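PDB 1NRW: phosphatase YwpJ from Bacillus subtilis, which dephosphorylates phosphorylated five- and six-carbon sugars and nucleoside monophosphates in vitro, and to a lesser extent FMN, as a magnesium-dependent phosphatase of the HAD superfamily. Local coordinates for residues 13-26 with 272-284. Sequence-based numbering, arbitrary orientation.
Sequences GTLLNSKHQVSLEN and TLTNDEHGVAHMM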
ATOM      1  N   GLY A  13      -3.891   0.339   8.178  1.00 10.57           N
ATOM      2  CA  GLY A  13      -5.303   0.575   8.447  1.00 10.51           C
ATOM      3  C   GLY A  13      -6.231  -0.613   8.286  1.00 12.12           C
ATOM      4  O   GLY A  13      -7.446  -0.487   8.457  1.00 12.73           O
ATOM      5  N   THR A  14      -5.662  -1.772   7.975  1.00 11.40           N
ATOM      6  CA  THR A  14      -6.457  -2.975   7.758  1.00 10.48           C
ATOM      7  C   THR A  14      -5.868  -4.122   8.575  1.00 11.35           C
ATOM      8  O   THR A  14      -6.363  -4.412   9.671  1.00 11.89           O
ATOM      9  CB  THR A  14      -6.490  -3.287   6.239  1.00 10.69           C
ATOM     10  OG1 THR A  14      -7.138  -2.197   5.566  1.00 12.50           O
ATOM     11  CG2 THR A  14      -7.253  -4.577   5.937  1.00 11.92           C
ATOM     12  N   LEU A  15      -4.818  -4.769   8.069  1.00 10.98           N
ATOM     13  CA  LEU A  15      -4.193  -5.852   8.826  1.00 11.54           C
ATOM     14  C   LEU A  15      -3.515  -5.262  10.063  1.00 12.62           C
ATOM     15  O   LEU A  15      -3.535  -5.855  11.147  1.00 13.63           O
ATOM     16  CB  LEU A  15      -3.142  -6.584   7.982  1.00 12.26           C
ATOM     17  CG  LEU A  15      -2.434  -7.749   8.689  1.00 11.52           C
ATOM     18  CD1 LEU A  15      -3.447  -8.857   8.985  1.00 12.98           C
ATOM     19  CD2 LEU A  15      -1.302  -8.281   7.812  1.00 13.25           C
ATOM     20  N   LEU A  16      -2.904  -4.094   9.899  1.00 11.38           N
ATOM     21  CA  LEU A  16      -2.227  -3.447  11.018  1.00 13.34           C
ATOM     22  C   LEU A  16      -3.182  -2.601  11.845  1.00 13.26           C
ATOM     23  O   LEU A  16      -4.069  -1.942  11.298  1.00 12.89           O
ATOM     24  CB  LEU A  16      -1.102  -2.548  10.503  1.00 13.85           C
ATOM     25  CG  LEU A  16      -0.016  -3.255   9.680  1.00 13.98           C
ATOM     26  CD1 LEU A  16       0.978  -2.230   9.170  1.00 14.30           C
ATOM     27  CD2 LEU A  16       0.693  -4.305  10.527  1.00 16.54           C
ATOM     28  N   ASN A  17      -3.008  -2.623  13.165  1.00 12.35           N
ATOM     29  CA  ASN A  17      -3.840  -1.793  14.019  1.00 12.55           C
ATOM     30  C   ASN A  17      -3.209  -0.402  14.072  1.00 13.04           C
ATOM     31  O   ASN A  17      -2.242  -0.128  13.349  1.00 13.11           O
ATOM     32  CB  ASN A  17      -3.990  -2.397  15.427  1.00 14.42           C
ATOM     33  CG  ASN A  17      -2.679  -2.497  16.190  1.00 12.19           C
ATOM     34  OD1 ASN A  17      -1.661  -1.909  15.821  1.00 12.48           O
ATOM     35  ND2 ASN A  17      -2.715  -3.236  17.298  1.00 14.92           N
ATOM     36  N   SER A  18      -3.740   0.471  14.922  1.00 12.79           N
ATOM     37  CA  SER A  18      -3.244   1.840  15.018  1.00 14.17           C
ATOM     38  C   SER A  18      -1.838   1.976  15.607  1.00 14.74           C
ATOM     39  O   SER A  18      -1.269   3.071  15.631  1.00 15.30           O
ATOM     40  CB  SER A  18      -4.244   2.708  15.794  1.00 13.96           C
ATOM     41  OG  SER A  18      -4.457   2.212  17.103  1.00 17.16           O
ATOM     42  N   LYS A  19      -1.281   0.868  16.083  1.00 15.02           N
ATOM     43  CA  LYS A  19       0.077   0.865  16.620  1.00 18.10           C
ATOM     44  C   LYS A  19       0.980   0.095  15.665  1.00 19.14           C
ATOM     45  O   LYS A  19       2.125  -0.233  15.987  1.00 20.66           O
ATOM     46  CB  LYS A  19       0.099   0.236  18.015  1.00 17.92           C
ATOM     47  CG  LYS A  19      -0.471   1.168  19.072  1.00 21.70           C
ATOM     48  CD  LYS A  19      -0.320   0.620  20.484  1.00 24.39           C
ATOM     49  CE  LYS A  19      -1.297  -0.501  20.769  1.00 25.70           C
ATOM     50  NZ  LYS A  19      -1.311  -0.842  22.226  1.00 28.14           N
ATOM     51  N   HIS A  20       0.437  -0.173  14.479  0.50 19.08           N
ATOM     52  CA  HIS A  20       1.108  -0.919  13.420  0.50 19.04           C
ATOM     53  C   HIS A  20       1.604  -2.296  13.829  0.50 18.85           C
ATOM     54  O   HIS A  20       2.677  -2.745  13.420  0.50 17.99           O
ATOM     55  CB  HIS A  20       2.244  -0.101  12.795  0.50 21.14           C
ATOM     56  CG  HIS A  20       1.787   0.807  11.696  0.50 21.55           C
ATOM     57  ND1 HIS A  20       2.654   1.384  10.795  0.50 21.58           N
ATOM     58  CD2 HIS A  20       0.548   1.236  11.353  0.50 21.52           C
ATOM     59  CE1 HIS A  20       1.971   2.129   9.943  0.50 23.35           C
ATOM     60  NE2 HIS A  20       0.690   2.057  10.261  0.50 21.51           N
ATOM     61  N   GLN A  21       0.795  -2.967  14.637  1.00 17.43           N
ATOM     62  CA  GLN A  21       1.098  -4.311  15.083  1.00 15.80           C
ATOM     63  C   GLN A  21       0.125  -5.226  14.353  1.00 14.99           C
ATOM     64  O   GLN A  21      -0.910  -4.771  13.852  1.00 13.88           O
ATOM     65  CB  GLN A  21       0.825  -4.460  16.582  1.00 16.86           C
ATOM     66  CG  GLN A  21       1.454  -3.404  17.466  1.00 15.74           C
ATOM     67  CD  GLN A  21       0.870  -3.420  18.866  1.00 15.37           C
ATOM     68  OE1 GLN A  21      -0.334  -3.612  19.045  1.00 16.20           O
ATOM     69  NE2 GLN A  21       1.716  -3.195  19.866  1.00 17.91           N
ATOM     70  N   VAL A  22       0.472  -6.503  14.275  1.00 14.90           N
ATOM     71  CA  VAL A  22      -0.425  -7.500  13.722  1.00 13.08           C
ATOM     72  C   VAL A  22      -0.882  -8.158  15.022  1.00 13.38           C
ATOM     73  O   VAL A  22      -0.076  -8.770  15.730  1.00 13.65           O
ATOM     74  CB  VAL A  22       0.298  -8.542  12.853  1.00 14.95           C
ATOM     75  CG1 VAL A  22      -0.690  -9.633  12.451  1.00 13.09           C
ATOM     76  CG2 VAL A  22       0.890  -7.873  11.613  1.00 14.11           C
ATOM     77  N   SER A  23      -2.157  -8.005  15.360  1.00 13.52           N
ATOM     78  CA  SER A  23      -2.675  -8.565  16.605  1.00 13.70           C
ATOM     79  C   SER A  23      -2.604 -10.082  16.637  1.00 14.09           C
ATOM     80  O   SER A  23      -2.505 -10.732  15.595  1.00 14.45           O
ATOM     81  CB  SER A  23      -4.125  -8.133  16.819  1.00 14.16           C
ATOM     82  OG  SER A  23      -4.983  -8.729  15.861  1.00 13.77           O
ATOM     83  N   LEU A  24      -2.652 -10.652  17.836  1.00 13.73           N
ATOM     84  CA  LEU A  24      -2.624 -12.100  17.949  1.00 14.83           C
ATOM     85  C   LEU A  24      -3.820 -12.666  17.190  1.00 14.65           C
ATOM     86  O   LEU A  24      -3.706 -13.682  16.504  1.00 14.13           O
ATOM     87  CB  LEU A  24      -2.689 -12.535  19.419  1.00 16.05           C
ATOM     88  CG  LEU A  24      -1.562 -12.092  20.355  1.00 18.24           C
ATOM     89  CD1 LEU A  24      -1.732 -12.790  21.697  1.00 17.37           C
ATOM     90  CD2 LEU A  24      -0.208 -12.443  19.757  1.00 17.63           C
ATOM     91  N   GLU A  25      -4.966 -11.992  17.305  1.00 14.58           N
ATOM     92  CA  GLU A  25      -6.182 -12.436  16.629  1.00 15.28           C
ATOM     93  C   GLU A  25      -6.021 -12.455  15.115  1.00 14.65           C
ATOM     94  O   GLU A  25      -6.431 -13.413  14.446  1.00 13.90           O
ATOM     95  CB  GLU A  25      -7.373 -11.539  16.997  1.00 16.47           C
ATOM     96  CG  GLU A  25      -7.907 -11.754  18.404  1.00 19.83           C
ATOM     97  CD  GLU A  25      -7.206 -10.918  19.458  1.00 22.59           C
ATOM     98  OE1 GLU A  25      -6.100 -10.393  19.196  1.00 21.22           O
ATOM     99  OE2 GLU A  25      -7.769 -10.794  20.569  1.00 25.83           O
ATOM    100  N   ASN A  26      -5.432 -11.393  14.569  1.00 14.30           N
ATOM    101  CA  ASN A  26      -5.222 -11.332  13.129  1.00 14.47           C
ATOM    102  C   ASN A  26      -4.191 -12.349  12.665  1.00 14.71           C
ATOM    103  O   ASN A  26      -4.354 -12.962  11.606  1.00 15.59           O
ATOM    104  CB  ASN A  26      -4.804  -9.923  12.699  1.00 12.84           C
ATOM    105  CG  ASN A  26      -5.994  -8.985  12.532  1.00 15.13           C
ATOM    106  OD1 ASN A  26      -7.146  -9.369  12.750  1.00 13.93           O
ATOM    107  ND2 ASN A  26      -5.716  -7.750  12.141  1.00 11.77           N
ATOM    108  N   THR A 272     -16.678  -4.886   7.951  1.00 14.76           N
ATOM    109  CA  THR A 272     -16.226  -5.568   9.152  1.00 14.37           C
ATOM    110  C   THR A 272     -15.892  -4.555  10.253  1.00 13.10           C
ATOM    111  O   THR A 272     -16.192  -3.367  10.123  1.00 14.97           O
ATOM    112  CB  THR A 272     -15.005  -6.475   8.827  1.00 15.15           C
ATOM    113  OG1 THR A 272     -14.671  -7.274   9.968  1.00 15.03           O
ATOM    114  CG2 THR A 272     -13.796  -5.633   8.416  1.00 14.16           C
ATOM    115  N   LEU A 273     -15.299  -5.033  11.345  1.00 14.19           N
ATOM    116  CA  LEU A 273     -14.941  -4.174  12.470  1.00 12.97           C
ATOM    117  C   LEU A 273     -13.739  -3.296  12.109  1.00 12.39           C
ATOM    118  O   LEU A 273     -13.174  -3.433  11.029  1.00 12.63           O
ATOM    119  CB  LEU A 273     -14.600  -5.035  13.692  1.00 13.89           C
ATOM    120  CG  LEU A 273     -15.625  -6.135  14.008  1.00 15.51           C
ATOM    121  CD1 LEU A 273     -15.179  -6.940  15.219  1.00 16.84           C
ATOM    122  CD2 LEU A 273     -16.983  -5.500  14.254  1.00 16.70           C
ATOM    123  N   THR A 274     -13.360  -2.387  13.004  1.00 13.76           N
ATOM    124  CA  THR A 274     -12.206  -1.523  12.737  1.00 13.55           C
ATOM    125  C   THR A 274     -10.926  -2.350  12.805  1.00 13.18           C
ATOM    126  O   THR A 274     -10.922  -3.470  13.328  1.00 13.21           O
ATOM    127  CB  THR A 274     -12.072  -0.387  13.775  1.00 15.00           C
ATOM    128  OG1 THR A 274     -11.803  -0.949  15.066  1.00 14.44           O
ATOM    129  CG2 THR A 274     -13.339   0.441  13.833  1.00 14.61           C
ATOM    130  N   ASN A 275      -9.831  -1.798  12.291  1.00 12.29           N
ATOM    131  CA  ASN A 275      -8.573  -2.529  12.334  1.00 13.12           C
ATOM    132  C   ASN A 275      -8.195  -2.852  13.773  1.00 12.64           C
ATOM    133  O   ASN A 275      -7.720  -3.951  14.059  1.00 14.59           O
ATOM    134  CB  ASN A 275      -7.451  -1.746  11.628  1.00 12.38           C
ATOM    135  CG  ASN A 275      -7.243  -0.341  12.186  1.00 13.70           C
ATOM    136  OD1 ASN A 275      -8.156   0.274  12.736  1.00 13.32           O
ATOM    137  ND2 ASN A 275      -6.032   0.182  12.013  1.00 13.06           N
ATOM    138  N   ASP A 276      -8.417  -1.903  14.679  1.00 13.83           N
ATOM    139  CA  ASP A 276      -8.085  -2.107  16.089  1.00 16.74           C
ATOM    140  C   ASP A 276      -8.916  -3.198  16.762  1.00 16.86           C
ATOM    141  O   ASP A 276      -8.466  -3.830  17.721  1.00 17.21           O
ATOM    142  CB  ASP A 276      -8.225  -0.793  16.858  1.00 18.30           C
ATOM    143  CG  ASP A 276      -7.099   0.178  16.556  1.00 20.57           C
ATOM    144  OD1 ASP A 276      -6.146  -0.218  15.852  1.00 20.61           O
ATOM    145  OD2 ASP A 276      -7.158   1.333  17.026  1.00 22.57           O
ATOM    146  N   GLU A 277     -10.130  -3.413  16.263  0.50 16.55           N
ATOM    147  CA  GLU A 277     -11.008  -4.440  16.817  0.50 16.37           C
ATOM    148  C   GLU A 277     -10.843  -5.762  16.068  0.50 15.25           C
ATOM    149  O   GLU A 277     -11.715  -6.626  16.118  0.50 15.56           O
ATOM    150  CB  GLU A 277     -12.469  -3.979  16.753  0.50 18.17           C
ATOM    151  CG  GLU A 277     -12.785  -2.822  17.685  0.50 21.28           C
ATOM    152  CD  GLU A 277     -12.683  -3.206  19.151  0.50 24.04           C
ATOM    153  OE1 GLU A 277     -12.601  -2.298  20.003  0.50 28.17           O
ATOM    154  OE2 GLU A 277     -12.692  -4.415  19.455  0.50 25.89           O
ATOM    155  N   HIS A 278      -9.717  -5.906  15.376  1.00 15.34           N
ATOM    156  CA  HIS A 278      -9.413  -7.119  14.620  1.00 13.85           C
ATOM    157  C   HIS A 278     -10.392  -7.409  13.490  1.00 13.73           C
ATOM    158  O   HIS A 278     -10.832  -8.551  13.312  1.00 14.02           O
ATOM    159  CB  HIS A 278      -9.339  -8.312  15.580  1.00 14.87           C
ATOM    160  CG  HIS A 278      -8.597  -8.007  16.843  1.00 16.77           C
ATOM    161  ND1 HIS A 278      -9.189  -8.060  18.088  1.00 21.33           N
ATOM    162  CD2 HIS A 278      -7.333  -7.571  17.046  1.00 16.43           C
ATOM    163  CE1 HIS A 278      -8.321  -7.664  19.002  1.00 17.81           C
ATOM    164  NE2 HIS A 278      -7.187  -7.361  18.398  1.00 22.43           N
ATOM    165  N   GLY A 279     -10.705  -6.375  12.714  1.00 13.22           N
ATOM    166  CA  GLY A 279     -11.625  -6.525  11.597  1.00 14.13           C
ATOM    167  C   GLY A 279     -11.234  -7.616  10.616  1.00 13.24           C
ATOM    168  O   GLY A 279     -12.091  -8.320  10.081  1.00 13.92           O
ATOM    169  N   VAL A 280      -9.940  -7.769  10.358  1.00 12.56           N
ATOM    170  CA  VAL A 280      -9.510  -8.805   9.429  1.00 13.68           C
ATOM    171  C   VAL A 280      -9.886 -10.186   9.970  1.00 14.46           C
ATOM    172  O   VAL A 280     -10.405 -11.027   9.229  1.00 14.70           O
ATOM    173  CB  VAL A 280      -7.988  -8.717   9.157  1.00 12.30           C
ATOM    174  CG1 VAL A 280      -7.538  -9.904   8.332  1.00 12.78           C
ATOM    175  CG2 VAL A 280      -7.682  -7.416   8.402  1.00 13.34           C
ATOM    176  N   ALA A 281      -9.640 -10.423  11.256  1.00 13.54           N
ATOM    177  CA  ALA A 281      -9.999 -11.707  11.855  1.00 14.43           C
ATOM    178  C   ALA A 281     -11.525 -11.892  11.810  1.00 14.27           C
ATOM    179  O   ALA A 281     -12.019 -12.976  11.478  1.00 15.00           O
ATOM    180  CB  ALA A 281      -9.502 -11.778  13.295  1.00 13.80           C
ATOM    181  N   HIS A 282     -12.270 -10.835  12.134  1.00 14.44           N
ATOM    182  CA  HIS A 282     -13.733 -10.909  12.113  1.00 14.86           C
ATOM    183  C   HIS A 282     -14.226 -11.298  10.724  1.00 17.12           C
ATOM    184  O   HIS A 282     -15.126 -12.125  10.586  1.00 17.25           O
ATOM    185  CB  HIS A 282     -14.362  -9.572  12.535  1.00 15.15           C
ATOM    186  CG  HIS A 282     -15.848  -9.519  12.339  1.00 16.53           C
ATOM    187  ND1 HIS A 282     -16.428  -9.099  11.162  1.00 16.49           N
ATOM    188  CD2 HIS A 282     -16.869  -9.879  13.154  1.00 16.98           C
ATOM    189  CE1 HIS A 282     -17.744  -9.202  11.259  1.00 16.10           C
ATOM    190  NE2 HIS A 282     -18.037  -9.672  12.458  1.00 17.17           N
HETATM  191  N   MSE A 283     -13.638 -10.702   9.693  1.00 16.25           N
HETATM  192  CA  MSE A 283     -14.038 -11.027   8.332  1.00 17.14           C
HETATM  193  C   MSE A 283     -13.787 -12.507   8.040  1.00 17.13           C
HETATM  194  O   MSE A 283     -14.639 -13.195   7.484  1.00 15.51           O
HETATM  195  CB  MSE A 283     -13.259 -10.184   7.330  1.00 18.77           C
HETATM  196  CG  MSE A 283     -13.476 -10.625   5.896  1.00 20.08           C
HETATM  197 SE   MSE A 283     -12.127  -9.905   4.745  1.00 30.45          SE
HETATM  198  CE  MSE A 283     -10.591 -10.769   5.531  1.00 19.85           C
HETATM  199  N   MSE A 284     -12.606 -12.992   8.413  1.00 18.00           N
HETATM  200  CA  MSE A 284     -12.253 -14.389   8.180  1.00 20.04           C
HETATM  201  C   MSE A 284     -13.232 -15.376   8.792  1.00 19.73           C
HETATM  202  O   MSE A 284     -13.598 -16.375   8.168  1.00 18.74           O
HETATM  203  CB  MSE A 284     -10.858 -14.684   8.740  1.00 24.44           C
HETATM  204  CG  MSE A 284      -9.743 -13.991   8.003  1.00 32.76           C
HETATM  205 SE   MSE A 284      -9.594 -14.691   6.227  1.00 47.45          SE
HETATM  206  CE  MSE A 284     -11.033 -13.725   5.404  1.00 44.86           C
TER
HETATM  207  O   HOH W   1      -7.758  -5.723  11.629  1.00 13.68           O
HETATM  208  O   HOH W   2      -5.338  -4.138  18.249  1.00 27.43           O
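Asp276 holds Ser18, inside the type I turn Asn17-His20, while Asn275 holds Leu16 just ahead of it. The carboxylate of Asp276 grips Ser18 with both oxygens on their syn sides: OD1 takes the backbone N of Ser18 at 2.7 Å, while OD2 accepts from Ser18 OG at 2.8 Å. A lysine in place of Asp276 would probably leave both Ser18 donors without their acceptor and set the serine hydroxyl free to turn. More deeply buried, Asn275 ND2 donates to a lone pair of Leu16 O at 3.0 Å, and its OD1 accepts from Asn133. Here the packing is close: Val280 CG2 lies 3.5 Å from Thr14 O and 3.8 Å from Thr14 CG2, and a water bonded to Thr14 O, Asn275 O, Val280 N and Asn26 ND2 ties the backbones together. In this HAD-type Rossmannoid domain the contact joins the segment that follows strand 6-10, which ends in the probable nucleophile Asp10, to the C-terminal helix 279-286, with Thr14 OG1 bonded to the metal ligand Asp240. Asn26 spans the two elements: its ND2 holds Leu15 O, and its OD1 receives Ala281 N at 3.1 Å from above the carbonyl plane. Toward solvent the grip gives way to stacking. The exposed Glu25, bent at chi2 (88°), lays its carboxylate over one His278 face, the planes 17° apart, and CB sits over that ring 4.0 Å from its centroid.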